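Local coordinates for penicillin-binding protein PbpB (Mycobacterium tuberculosis, PDB 6KGH) that synthesises cross-linked peptidoglycan from lipid intermediates for the cell wall and binds penicillin, at residues D403-P408 with D430-S435. Sequence-based numbering, arbitrary orientation.
Sequences DGVRVP and DIRVVS
Arg-406 and Ile-431 face each other as a hydrogen-bonded pair in a two-stranded antiparallel sheet: Arg-406 N gives its hydrogen to Ile-431 O (2.7 Å), and Ile-431 N returns one to Arg-406 O (2.9 Å). Next along, Val-405 and Arg-432 form the non-hydrogen-bonded pair. Beyond it Gly-404 O takes two amides, Val-433 N at 2.9 Å, almost in line with the carbonyl, and Val-434 N in a longer, weak bond. Gly-404 CA also makes a close CA-H...O contact with Val-434 O (3.3 Å).

Arg-432 doubles back over the sheet. Its CG stands opposite the backbone N (chi1 164°), but bends at chi2 and chi3 return the guanidinium to its own segment, just past the strand, where NH1 makes a nearly straight bond to Val-434 O (2.9 Å) in the guanidinium plane. The same NH1 reaches Asp-403 O only weakly, while Val-405 CG2 rests on one guanidinium face. The other methyl, Val-405 CG1, lies 3.6 Å from the carboxylate carbon CG of Asp-430.

The face bearing Arg-406 and Ile-431 is greasier. Ile-431 CD1 lies over one face of the Arg-406 guanidinium, offset toward the rim and 3.5 Å from NH2, and packs against Pro-408 CG (3.8 Å); Arg-406 NE goes on to Lys-347 O. Val-433 CG2 packs on Arg-406 CB, and Val-434 meets helices 272-281, 338-347 and 390-401.

In this two-stranded sheet of the transpeptidase domain, away from the serine that probably forms the acyl-ester intermediate, backbone bonds set the register. Both arginines use aliphatic cover on one face while their N-H groups bond to carbonyls: Arg-432 braces its own segment and weakly joins the other, and Arg-406 links the sheet to the end of helix 338-347.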
ATOM      1  N   ASP A 403      -6.250  -3.325  15.227  1.00 31.55           N
ATOM      2  CA  ASP A 403      -6.918  -2.778  16.411  1.00 32.97           C
ATOM      3  C   ASP A 403      -6.253  -1.489  16.882  1.00 32.22           C
ATOM      4  O   ASP A 403      -6.087  -1.249  18.082  1.00 29.84           O
ATOM      5  CB  ASP A 403      -6.969  -3.813  17.543  1.00 34.63           C
ATOM      6  CG  ASP A 403      -8.183  -4.744  17.431  1.00 37.70           C
ATOM      7  OD1 ASP A 403      -9.056  -4.494  16.577  1.00 36.28           O
ATOM      8  OD2 ASP A 403      -8.278  -5.711  18.217  1.00 43.16           O
ATOM      9  N   GLY A 404      -5.849  -0.660  15.924  1.00 32.27           N
ATOM     10  CA  GLY A 404      -5.346   0.665  16.218  1.00 31.62           C
ATOM     11  C   GLY A 404      -3.850   0.765  16.419  1.00 29.20           C
ATOM     12  O   GLY A 404      -3.354   1.861  16.696  1.00 33.23           O
ATOM     13  N   VAL A 405      -3.112  -0.331  16.299  1.00 27.61           N
ATOM     14  CA  VAL A 405      -1.681  -0.335  16.574  1.00 28.42           C
ATOM     15  C   VAL A 405      -0.951  -0.496  15.246  1.00 28.19           C
ATOM     16  O   VAL A 405      -1.007  -1.558  14.612  1.00 29.53           O
ATOM     17  CB  VAL A 405      -1.293  -1.437  17.569  1.00 31.66           C
ATOM     18  CG1 VAL A 405       0.228  -1.497  17.725  1.00 30.70           C
ATOM     19  CG2 VAL A 405      -1.955  -1.171  18.915  1.00 29.49           C
ATOM     20  N   ARG A 406      -0.265   0.556  14.820  1.00 28.20           N
ATOM     21  CA  ARG A 406       0.479   0.505  13.567  1.00 29.73           C
ATOM     22  C   ARG A 406       1.826  -0.165  13.796  1.00 33.89           C
ATOM     23  O   ARG A 406       2.568   0.219  14.703  1.00 32.45           O
ATOM     24  CB  ARG A 406       0.662   1.911  13.003  1.00 29.34           C
ATOM     25  CG  ARG A 406       1.346   1.948  11.629  1.00 29.26           C
ATOM     26  CD  ARG A 406       1.238   3.328  11.024  1.00 31.50           C
ATOM     27  NE  ARG A 406       1.954   4.370  11.764  1.00 26.87           N
ATOM     28  CZ  ARG A 406       3.273   4.559  11.693  1.00 32.76           C
ATOM     29  NH1 ARG A 406       4.018   3.774  10.930  1.00 28.31           N
ATOM     30  NH2 ARG A 406       3.847   5.542  12.369  1.00 29.56           N
ATOM     31  N   VAL A 407       2.124  -1.184  12.994  1.00 30.10           N
ATOM     32  CA  VAL A 407       3.415  -1.862  12.995  1.00 29.92           C
ATOM     33  C   VAL A 407       4.099  -1.542  11.665  1.00 32.10           C
ATOM     34  O   VAL A 407       3.660  -2.033  10.608  1.00 28.86           O
ATOM     35  CB  VAL A 407       3.269  -3.376  13.199  1.00 30.95           C
ATOM     36  CG1 VAL A 407       4.647  -4.036  13.384  1.00 33.79           C
ATOM     37  CG2 VAL A 407       2.351  -3.699  14.409  1.00 32.58           C
ATOM     38  N   PRO A 408       5.161  -0.737  11.661  1.00 28.86           N
ATOM     39  CA  PRO A 408       5.836  -0.386  10.406  1.00 29.22           C
ATOM     40  C   PRO A 408       6.172  -1.635   9.612  1.00 29.26           C
ATOM     41  O   PRO A 408       6.614  -2.648  10.176  1.00 33.27           O
ATOM     42  CB  PRO A 408       7.105   0.338  10.881  1.00 30.60           C
ATOM     43  CG  PRO A 408       6.715   0.909  12.220  1.00 31.92           C
ATOM     44  CD  PRO A 408       5.838  -0.148  12.831  1.00 28.04           C
ATOM     45  N   ASP A 430       5.946  -0.728  18.047  1.00 41.24           N
ATOM     46  CA  ASP A 430       4.529  -0.398  17.879  1.00 45.75           C
ATOM     47  C   ASP A 430       4.281   1.106  17.928  1.00 44.46           C
ATOM     48  O   ASP A 430       4.969   1.845  18.632  1.00 42.70           O
ATOM     49  CB  ASP A 430       3.699  -1.042  19.018  1.00 38.78           C
ATOM     50  CG  ASP A 430       3.478  -2.527  18.824  1.00 41.37           C
ATOM     51  OD1 ASP A 430       3.988  -3.088  17.835  1.00 54.94           O
ATOM     52  OD2 ASP A 430       2.789  -3.146  19.660  1.00 52.56           O
ATOM     53  N   ILE A 431       3.232   1.548  17.228  1.00 38.71           N
ATOM     54  CA  ILE A 431       2.705   2.908  17.361  1.00 36.76           C
ATOM     55  C   ILE A 431       1.199   2.804  17.576  1.00 38.52           C
ATOM     56  O   ILE A 431       0.462   2.388  16.667  1.00 33.13           O
ATOM     57  CB  ILE A 431       3.008   3.803  16.149  1.00 39.93           C
ATOM     58  CG1 ILE A 431       4.516   3.940  15.918  1.00 41.20           C
ATOM     59  CG2 ILE A 431       2.410   5.179  16.367  1.00 34.88           C
ATOM     60  CD1 ILE A 431       5.018   3.171  14.730  1.00 38.52           C
ATOM     61  N   ARG A 432       0.744   3.184  18.769  1.00 30.09           N
ATOM     62  CA  ARG A 432      -0.674   3.285  19.065  1.00 32.93           C
ATOM     63  C   ARG A 432      -1.216   4.523  18.365  1.00 34.98           C
ATOM     64  O   ARG A 432      -0.863   5.651  18.724  1.00 35.20           O
ATOM     65  CB  ARG A 432      -0.890   3.354  20.578  1.00 32.99           C
ATOM     66  CG  ARG A 432      -2.284   3.842  21.059  1.00 37.00           C
ATOM     67  CD  ARG A 432      -3.408   2.832  20.873  1.00 38.47           C
ATOM     68  NE  ARG A 432      -3.166   1.529  21.498  1.00 37.60           N
ATOM     69  CZ  ARG A 432      -3.866   0.432  21.219  1.00 33.42           C
ATOM     70  NH1 ARG A 432      -4.848   0.475  20.317  1.00 30.63           N
ATOM     71  NH2 ARG A 432      -3.574  -0.718  21.814  1.00 33.40           N
ATOM     72  N   VAL A 433      -2.050   4.314  17.348  1.00 31.43           N
ATOM     73  CA  VAL A 433      -2.661   5.423  16.612  1.00 31.02           C
ATOM     74  C   VAL A 433      -4.055   5.753  17.145  1.00 31.81           C
ATOM     75  O   VAL A 433      -4.387   6.918  17.375  1.00 30.59           O
ATOM     76  CB  VAL A 433      -2.702   5.085  15.109  1.00 31.14           C
ATOM     77  CG1 VAL A 433      -3.389   6.203  14.326  1.00 28.91           C
ATOM     78  CG2 VAL A 433      -1.278   4.823  14.573  1.00 29.34           C
ATOM     79  N   VAL A 434      -4.911   4.750  17.306  1.00 30.92           N
ATOM     80  CA  VAL A 434      -6.230   4.921  17.906  1.00 30.26           C
ATOM     81  C   VAL A 434      -6.466   3.739  18.830  1.00 30.77           C
ATOM     82  O   VAL A 434      -5.729   2.753  18.803  1.00 30.73           O
ATOM     83  CB  VAL A 434      -7.371   5.007  16.868  1.00 27.62           C
ATOM     84  CG1 VAL A 434      -7.256   6.269  16.017  1.00 31.35           C
ATOM     85  CG2 VAL A 434      -7.421   3.718  16.028  1.00 23.68           C
ATOM     86  N   SER A 435      -7.521   3.839  19.641  1.00 29.23           N
ATOM     87  CA  SER A 435      -7.837   2.733  20.531  1.00 31.14           C
ATOM     88  C   SER A 435      -8.344   1.551  19.715  1.00 31.76           C
ATOM     89  O   SER A 435      -8.715   1.690  18.541  1.00 32.04           O
ATOM     90  CB  SER A 435      -8.887   3.148  21.566  1.00 32.02           C
ATOM     91  OG  SER A 435     -10.162   3.302  20.954  1.00 30.21           O
TER